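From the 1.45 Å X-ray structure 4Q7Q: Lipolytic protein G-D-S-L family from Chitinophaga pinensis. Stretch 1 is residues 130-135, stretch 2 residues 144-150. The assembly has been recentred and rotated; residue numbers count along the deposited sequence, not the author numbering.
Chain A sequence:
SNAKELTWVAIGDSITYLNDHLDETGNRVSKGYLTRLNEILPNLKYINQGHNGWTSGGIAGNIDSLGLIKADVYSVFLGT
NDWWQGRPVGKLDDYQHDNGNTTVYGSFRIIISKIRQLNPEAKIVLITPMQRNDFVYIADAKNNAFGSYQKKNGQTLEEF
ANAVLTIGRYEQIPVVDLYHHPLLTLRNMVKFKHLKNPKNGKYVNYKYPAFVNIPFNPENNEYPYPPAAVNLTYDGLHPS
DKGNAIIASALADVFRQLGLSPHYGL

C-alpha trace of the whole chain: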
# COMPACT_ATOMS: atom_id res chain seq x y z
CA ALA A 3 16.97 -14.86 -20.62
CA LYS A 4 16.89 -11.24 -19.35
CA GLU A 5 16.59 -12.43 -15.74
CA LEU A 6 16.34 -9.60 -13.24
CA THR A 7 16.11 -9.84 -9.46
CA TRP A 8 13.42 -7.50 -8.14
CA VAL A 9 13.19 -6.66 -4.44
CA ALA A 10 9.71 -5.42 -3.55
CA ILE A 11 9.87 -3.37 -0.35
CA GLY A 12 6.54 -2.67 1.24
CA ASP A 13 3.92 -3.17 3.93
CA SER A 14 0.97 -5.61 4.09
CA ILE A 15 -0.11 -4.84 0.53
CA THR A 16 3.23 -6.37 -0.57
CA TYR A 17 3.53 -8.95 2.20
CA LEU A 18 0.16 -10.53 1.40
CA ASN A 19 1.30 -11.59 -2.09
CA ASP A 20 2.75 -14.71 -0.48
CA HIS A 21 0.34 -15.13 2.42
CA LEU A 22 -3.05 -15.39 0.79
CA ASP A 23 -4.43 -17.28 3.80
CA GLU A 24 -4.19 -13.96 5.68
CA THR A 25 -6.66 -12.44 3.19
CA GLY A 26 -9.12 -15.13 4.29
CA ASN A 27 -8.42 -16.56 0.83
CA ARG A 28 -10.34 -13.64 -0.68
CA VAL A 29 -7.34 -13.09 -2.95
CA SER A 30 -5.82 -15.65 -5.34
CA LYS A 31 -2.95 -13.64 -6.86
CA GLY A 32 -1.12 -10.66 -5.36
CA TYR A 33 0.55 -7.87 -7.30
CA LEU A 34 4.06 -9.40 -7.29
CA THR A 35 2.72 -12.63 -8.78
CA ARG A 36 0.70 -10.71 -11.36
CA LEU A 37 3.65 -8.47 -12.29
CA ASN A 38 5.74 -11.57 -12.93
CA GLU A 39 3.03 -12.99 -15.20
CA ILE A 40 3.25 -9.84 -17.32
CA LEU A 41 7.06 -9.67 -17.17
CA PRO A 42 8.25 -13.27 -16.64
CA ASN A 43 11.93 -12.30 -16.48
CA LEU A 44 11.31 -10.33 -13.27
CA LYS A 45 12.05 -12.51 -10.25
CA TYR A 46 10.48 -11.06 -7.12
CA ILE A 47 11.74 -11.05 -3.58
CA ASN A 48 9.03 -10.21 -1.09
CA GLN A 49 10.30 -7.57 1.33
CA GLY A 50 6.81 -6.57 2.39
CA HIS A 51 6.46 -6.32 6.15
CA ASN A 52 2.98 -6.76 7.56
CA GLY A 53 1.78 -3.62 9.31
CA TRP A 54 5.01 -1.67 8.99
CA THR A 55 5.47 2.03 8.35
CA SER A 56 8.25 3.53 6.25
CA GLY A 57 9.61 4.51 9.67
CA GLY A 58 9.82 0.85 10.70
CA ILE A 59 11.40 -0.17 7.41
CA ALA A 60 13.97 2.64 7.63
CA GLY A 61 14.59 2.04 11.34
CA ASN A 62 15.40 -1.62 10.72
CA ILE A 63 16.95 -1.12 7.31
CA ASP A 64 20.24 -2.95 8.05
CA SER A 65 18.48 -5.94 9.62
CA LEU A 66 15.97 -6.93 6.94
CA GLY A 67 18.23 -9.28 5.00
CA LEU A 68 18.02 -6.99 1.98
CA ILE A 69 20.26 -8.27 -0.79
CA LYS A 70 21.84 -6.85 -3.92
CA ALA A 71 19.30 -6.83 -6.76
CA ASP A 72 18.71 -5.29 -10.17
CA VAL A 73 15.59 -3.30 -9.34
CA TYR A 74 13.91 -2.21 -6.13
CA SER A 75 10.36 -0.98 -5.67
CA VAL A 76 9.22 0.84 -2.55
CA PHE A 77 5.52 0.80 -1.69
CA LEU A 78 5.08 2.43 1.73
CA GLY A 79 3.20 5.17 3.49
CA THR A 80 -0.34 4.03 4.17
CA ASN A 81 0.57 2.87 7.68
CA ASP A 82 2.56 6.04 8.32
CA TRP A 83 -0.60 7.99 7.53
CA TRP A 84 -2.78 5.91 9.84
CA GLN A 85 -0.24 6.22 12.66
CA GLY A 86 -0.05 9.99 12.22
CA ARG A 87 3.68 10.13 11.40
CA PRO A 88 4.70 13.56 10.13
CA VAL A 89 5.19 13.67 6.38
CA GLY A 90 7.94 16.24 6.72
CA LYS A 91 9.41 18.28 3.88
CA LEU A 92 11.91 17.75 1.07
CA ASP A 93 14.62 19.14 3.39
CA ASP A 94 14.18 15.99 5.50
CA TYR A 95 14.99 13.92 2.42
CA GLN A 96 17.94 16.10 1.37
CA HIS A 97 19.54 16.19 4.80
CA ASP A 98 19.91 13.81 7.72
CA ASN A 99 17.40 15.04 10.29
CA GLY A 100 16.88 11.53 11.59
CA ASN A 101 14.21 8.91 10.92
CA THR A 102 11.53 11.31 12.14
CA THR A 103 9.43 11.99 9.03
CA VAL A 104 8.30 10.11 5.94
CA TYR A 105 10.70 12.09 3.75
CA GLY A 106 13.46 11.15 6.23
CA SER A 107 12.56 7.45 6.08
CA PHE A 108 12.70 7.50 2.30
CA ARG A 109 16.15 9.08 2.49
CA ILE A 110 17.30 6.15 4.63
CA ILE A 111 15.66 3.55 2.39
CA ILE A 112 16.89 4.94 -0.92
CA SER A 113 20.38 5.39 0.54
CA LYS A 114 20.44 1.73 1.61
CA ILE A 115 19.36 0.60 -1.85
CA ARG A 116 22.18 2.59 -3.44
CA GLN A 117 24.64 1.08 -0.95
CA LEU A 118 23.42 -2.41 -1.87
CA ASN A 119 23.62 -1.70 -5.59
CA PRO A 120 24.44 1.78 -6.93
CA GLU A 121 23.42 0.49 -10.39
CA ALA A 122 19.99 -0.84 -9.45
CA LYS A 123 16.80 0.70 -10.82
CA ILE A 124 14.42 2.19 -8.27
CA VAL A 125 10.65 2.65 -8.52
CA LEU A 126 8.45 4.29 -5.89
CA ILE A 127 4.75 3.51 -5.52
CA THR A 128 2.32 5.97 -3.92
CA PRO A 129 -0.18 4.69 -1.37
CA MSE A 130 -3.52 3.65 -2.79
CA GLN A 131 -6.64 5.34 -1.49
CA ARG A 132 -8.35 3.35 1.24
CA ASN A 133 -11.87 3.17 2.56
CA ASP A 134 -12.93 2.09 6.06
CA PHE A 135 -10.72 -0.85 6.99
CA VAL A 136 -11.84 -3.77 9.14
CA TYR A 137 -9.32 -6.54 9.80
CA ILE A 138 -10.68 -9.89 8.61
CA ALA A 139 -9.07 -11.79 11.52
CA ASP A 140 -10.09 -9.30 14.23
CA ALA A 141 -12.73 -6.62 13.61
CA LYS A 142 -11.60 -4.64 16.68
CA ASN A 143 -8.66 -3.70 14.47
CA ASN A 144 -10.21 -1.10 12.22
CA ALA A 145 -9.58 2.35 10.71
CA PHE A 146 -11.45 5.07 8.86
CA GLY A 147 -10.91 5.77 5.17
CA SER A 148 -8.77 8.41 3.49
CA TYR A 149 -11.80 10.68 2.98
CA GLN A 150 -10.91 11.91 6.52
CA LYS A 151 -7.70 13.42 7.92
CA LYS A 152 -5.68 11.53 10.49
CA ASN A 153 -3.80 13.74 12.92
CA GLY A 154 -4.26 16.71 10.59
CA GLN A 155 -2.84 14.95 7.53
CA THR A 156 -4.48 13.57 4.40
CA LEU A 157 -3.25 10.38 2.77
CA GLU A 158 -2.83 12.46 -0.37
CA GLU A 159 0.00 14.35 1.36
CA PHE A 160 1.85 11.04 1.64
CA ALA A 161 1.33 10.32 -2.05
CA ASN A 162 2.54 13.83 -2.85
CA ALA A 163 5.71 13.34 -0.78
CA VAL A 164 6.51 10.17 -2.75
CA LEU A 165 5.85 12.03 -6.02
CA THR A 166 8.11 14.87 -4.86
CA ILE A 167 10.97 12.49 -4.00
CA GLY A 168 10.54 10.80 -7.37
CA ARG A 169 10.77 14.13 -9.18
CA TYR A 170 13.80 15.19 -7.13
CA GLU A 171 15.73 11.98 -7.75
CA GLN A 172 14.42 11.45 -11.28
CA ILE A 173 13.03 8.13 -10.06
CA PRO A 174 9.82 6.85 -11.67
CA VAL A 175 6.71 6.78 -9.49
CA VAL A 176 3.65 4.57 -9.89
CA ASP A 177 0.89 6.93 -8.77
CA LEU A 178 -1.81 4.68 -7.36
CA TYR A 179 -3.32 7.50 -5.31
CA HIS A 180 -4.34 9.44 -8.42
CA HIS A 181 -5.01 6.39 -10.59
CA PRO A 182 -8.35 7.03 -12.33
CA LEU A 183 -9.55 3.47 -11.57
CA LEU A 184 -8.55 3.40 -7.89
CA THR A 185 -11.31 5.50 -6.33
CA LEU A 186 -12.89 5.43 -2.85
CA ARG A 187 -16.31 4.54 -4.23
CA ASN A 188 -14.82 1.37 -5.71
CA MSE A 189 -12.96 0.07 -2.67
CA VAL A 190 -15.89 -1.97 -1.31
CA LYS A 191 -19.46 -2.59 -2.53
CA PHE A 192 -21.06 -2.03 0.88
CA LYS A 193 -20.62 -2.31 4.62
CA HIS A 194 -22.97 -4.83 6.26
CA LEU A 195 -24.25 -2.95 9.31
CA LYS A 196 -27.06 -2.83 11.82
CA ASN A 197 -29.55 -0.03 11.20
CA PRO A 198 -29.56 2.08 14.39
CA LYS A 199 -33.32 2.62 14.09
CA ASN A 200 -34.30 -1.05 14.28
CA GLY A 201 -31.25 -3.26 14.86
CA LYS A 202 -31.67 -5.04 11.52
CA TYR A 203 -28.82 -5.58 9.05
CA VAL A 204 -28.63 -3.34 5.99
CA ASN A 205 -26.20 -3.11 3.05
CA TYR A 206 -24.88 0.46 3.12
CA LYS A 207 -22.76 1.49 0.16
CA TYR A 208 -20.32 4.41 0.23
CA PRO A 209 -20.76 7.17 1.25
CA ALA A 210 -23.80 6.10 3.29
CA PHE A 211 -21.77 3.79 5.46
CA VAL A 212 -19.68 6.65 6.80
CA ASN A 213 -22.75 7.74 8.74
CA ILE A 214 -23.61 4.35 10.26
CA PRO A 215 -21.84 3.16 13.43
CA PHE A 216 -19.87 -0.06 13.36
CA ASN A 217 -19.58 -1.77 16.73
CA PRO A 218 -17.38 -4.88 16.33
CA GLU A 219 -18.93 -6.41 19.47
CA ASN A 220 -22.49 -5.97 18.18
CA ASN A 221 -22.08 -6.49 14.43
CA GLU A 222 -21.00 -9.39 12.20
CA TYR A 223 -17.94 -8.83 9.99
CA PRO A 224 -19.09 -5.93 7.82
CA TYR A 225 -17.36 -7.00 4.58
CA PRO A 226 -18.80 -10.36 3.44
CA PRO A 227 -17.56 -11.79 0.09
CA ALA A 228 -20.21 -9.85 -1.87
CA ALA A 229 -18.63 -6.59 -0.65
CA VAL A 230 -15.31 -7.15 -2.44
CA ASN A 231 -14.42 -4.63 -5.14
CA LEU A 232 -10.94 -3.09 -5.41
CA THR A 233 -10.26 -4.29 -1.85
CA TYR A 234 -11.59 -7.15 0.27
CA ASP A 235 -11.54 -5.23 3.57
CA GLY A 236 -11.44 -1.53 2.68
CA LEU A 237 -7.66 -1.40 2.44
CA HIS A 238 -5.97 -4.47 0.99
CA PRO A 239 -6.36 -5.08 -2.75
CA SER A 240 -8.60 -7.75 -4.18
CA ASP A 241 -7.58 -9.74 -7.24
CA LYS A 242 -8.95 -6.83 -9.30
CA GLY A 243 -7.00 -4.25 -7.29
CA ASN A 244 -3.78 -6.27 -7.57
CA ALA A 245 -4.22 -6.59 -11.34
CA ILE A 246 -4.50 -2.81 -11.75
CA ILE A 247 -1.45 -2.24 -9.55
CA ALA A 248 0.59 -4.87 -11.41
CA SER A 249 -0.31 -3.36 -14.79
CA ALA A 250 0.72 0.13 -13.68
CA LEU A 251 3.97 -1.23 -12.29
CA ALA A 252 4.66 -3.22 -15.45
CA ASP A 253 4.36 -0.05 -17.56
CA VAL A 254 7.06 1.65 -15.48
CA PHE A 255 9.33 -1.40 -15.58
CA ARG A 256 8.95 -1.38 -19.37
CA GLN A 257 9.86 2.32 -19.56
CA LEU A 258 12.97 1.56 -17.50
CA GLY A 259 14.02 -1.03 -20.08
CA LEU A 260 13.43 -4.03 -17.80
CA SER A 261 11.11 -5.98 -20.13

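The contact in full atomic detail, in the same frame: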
# COMPACT_ATOMS: atom_id res chain seq x y z
N MSE A 130 -2.20 3.66 -2.20
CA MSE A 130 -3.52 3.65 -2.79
C MSE A 130 -4.49 4.32 -1.83
O MSE A 130 -4.28 4.31 -0.62
CB MSE A 130 -3.95 2.20 -3.03
CG MSE A 130 -5.23 2.07 -3.85
SE MSE A 130 -5.59 0.25 -4.49
CE MSE A 130 -6.32 -0.47 -2.83
N GLN A 131 -5.56 4.89 -2.36
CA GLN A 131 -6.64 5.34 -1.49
C GLN A 131 -7.19 4.13 -0.73
O GLN A 131 -7.02 2.97 -1.13
CB GLN A 131 -7.72 6.07 -2.28
CG GLN A 131 -7.19 7.36 -2.87
CD GLN A 131 -8.25 8.19 -3.55
OE1 GLN A 131 -9.30 8.50 -2.96
NE2 GLN A 131 -7.98 8.58 -4.79
N ARG A 132 -7.82 4.41 0.40
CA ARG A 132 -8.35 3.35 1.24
C ARG A 132 -9.67 3.78 1.83
O ARG A 132 -9.84 4.93 2.24
CB ARG A 132 -7.36 3.01 2.35
CG ARG A 132 -6.81 4.21 3.10
CD ARG A 132 -5.70 3.83 4.06
NE ARG A 132 -6.19 3.12 5.24
CZ ARG A 132 -5.41 2.63 6.20
NH1 ARG A 132 -4.09 2.75 6.10
NH2 ARG A 132 -5.95 2.02 7.25
N ASN A 133 -10.64 2.87 1.86
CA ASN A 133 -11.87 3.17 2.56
C ASN A 133 -11.79 2.63 3.98
O ASN A 133 -10.71 2.26 4.43
CB ASN A 133 -13.10 2.69 1.81
CG ASN A 133 -14.24 3.68 1.89
OD1 ASN A 133 -14.52 4.20 2.97
ND2 ASN A 133 -14.87 3.97 0.76
N ASP A 134 -12.91 2.62 4.70
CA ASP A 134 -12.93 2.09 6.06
C ASP A 134 -12.36 0.68 6.05
O ASP A 134 -12.83 -0.18 5.30
CB ASP A 134 -14.35 2.05 6.61
CG ASP A 134 -14.90 3.42 6.96
OD1 ASP A 134 -14.24 4.45 6.72
OD2 ASP A 134 -16.03 3.45 7.49
N PHE A 135 -11.36 0.45 6.89
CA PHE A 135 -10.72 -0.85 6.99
C PHE A 135 -11.23 -1.60 8.20
O PHE A 135 -11.33 -1.03 9.28
CB PHE A 135 -9.21 -0.64 7.12
CG PHE A 135 -8.46 -1.83 7.66
CD1 PHE A 135 -8.37 -2.99 6.92
CD2 PHE A 135 -7.83 -1.78 8.90
CE1 PHE A 135 -7.67 -4.09 7.40
CE2 PHE A 135 -7.13 -2.87 9.38
CZ PHE A 135 -7.05 -4.03 8.63
N ASN A 144 -9.55 -1.79 13.31
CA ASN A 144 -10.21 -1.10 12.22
C ASN A 144 -9.72 0.34 12.09
O ASN A 144 -9.04 0.85 12.99
CB ASN A 144 -11.73 -1.18 12.38
CG ASN A 144 -12.22 -0.59 13.69
OD1 ASN A 144 -12.19 0.63 13.88
ND2 ASN A 144 -12.68 -1.45 14.59
N ALA A 145 -10.06 0.99 10.99
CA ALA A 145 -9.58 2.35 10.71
C ALA A 145 -10.52 3.03 9.74
O ALA A 145 -11.16 2.37 8.92
CB ALA A 145 -8.18 2.31 10.12
N PHE A 146 -10.63 4.35 9.82
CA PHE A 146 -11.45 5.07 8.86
C PHE A 146 -10.71 5.30 7.55
O PHE A 146 -9.49 5.17 7.49
CB PHE A 146 -11.98 6.38 9.44
CG PHE A 146 -10.93 7.35 9.91
CD1 PHE A 146 -10.25 8.15 9.01
CD2 PHE A 146 -10.68 7.51 11.27
CE1 PHE A 146 -9.31 9.08 9.46
CE2 PHE A 146 -9.76 8.43 11.73
CZ PHE A 146 -9.07 9.21 10.82
N GLY A 147 -11.47 5.62 6.50
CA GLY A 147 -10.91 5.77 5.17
C GLY A 147 -10.23 7.11 4.92
O GLY A 147 -10.33 8.03 5.73
N SER A 148 -9.58 7.22 3.77
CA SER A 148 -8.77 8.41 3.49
C SER A 148 -9.59 9.63 3.04
O SER A 148 -9.04 10.65 2.66
CB SER A 148 -7.64 8.09 2.49
OG SER A 148 -8.11 7.41 1.34
N TYR A 149 -10.92 9.51 3.10
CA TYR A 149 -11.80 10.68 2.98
C TYR A 149 -11.67 11.62 4.21
O TYR A 149 -12.14 12.76 4.16
CB TYR A 149 -13.26 10.24 2.80
CG TYR A 149 -13.74 9.34 3.92
CD1 TYR A 149 -14.17 9.88 5.14
CD2 TYR A 149 -13.75 7.96 3.77
CE1 TYR A 149 -14.59 9.06 6.17
CE2 TYR A 149 -14.18 7.13 4.80
CZ TYR A 149 -14.59 7.69 6.00
OH TYR A 149 -15.01 6.88 7.03
N GLN A 150 -11.06 11.14 5.29
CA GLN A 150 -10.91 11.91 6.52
C GLN A 150 -9.43 12.08 6.84
O GLN A 150 -8.61 11.22 6.52
CB GLN A 150 -11.65 11.20 7.67
CG GLN A 150 -11.55 11.85 9.06
CD GLN A 150 -12.18 13.23 9.13
OE1 GLN A 150 -11.69 14.19 8.54
NE2 GLN A 150 -13.30 13.33 9.84
O HOH W 1 -8.78 9.39 -0.44
O HOH W 2 -8.75 2.76 6.36

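The two backbones come closest, CA to CA, at G147 and N133 (3.8 Å); G147 CA also lies 3.2 Å from R132 O. This spacing leaves no room for a side chain: a CB on G147 would point toward the other stretch and clash with N133 CA and R132 O, as well as with Y149 CE2 of its own stretch.

Around this close passage D134 acts as a clamp. Its OD1 accepts hydrogen bonds from G147 N (3.0 Å) and from Y149 OH (2.6 Å), so that one carboxylate oxygen holds both the backbone at the start of the type I turn from G147 to Q150 and a side chain within it. Within the turn, S148 N donates to R132 O (2.8 Å, N-H...O angle 165°). D134 N in turn donates to N133 OD1 (2.8 Å), which lies at the edge of the Y149 ring.

On the other side of G147 in sequence, the chains run antiparallel and form a single bridge between F135 and A145, with hydrogen bonds F135 N to A145 O (2.8 Å) and A145 N to F135 O (2.9 Å).

Water 2 bridges the stretches: it accepts from R132 NE and donates to N133 O and F146 O, each at 2.8 Å. It thus ties R132 and N133 to F146, although R132 NE and F146 O are 4.5 Å apart, too far for a direct hydrogen bond.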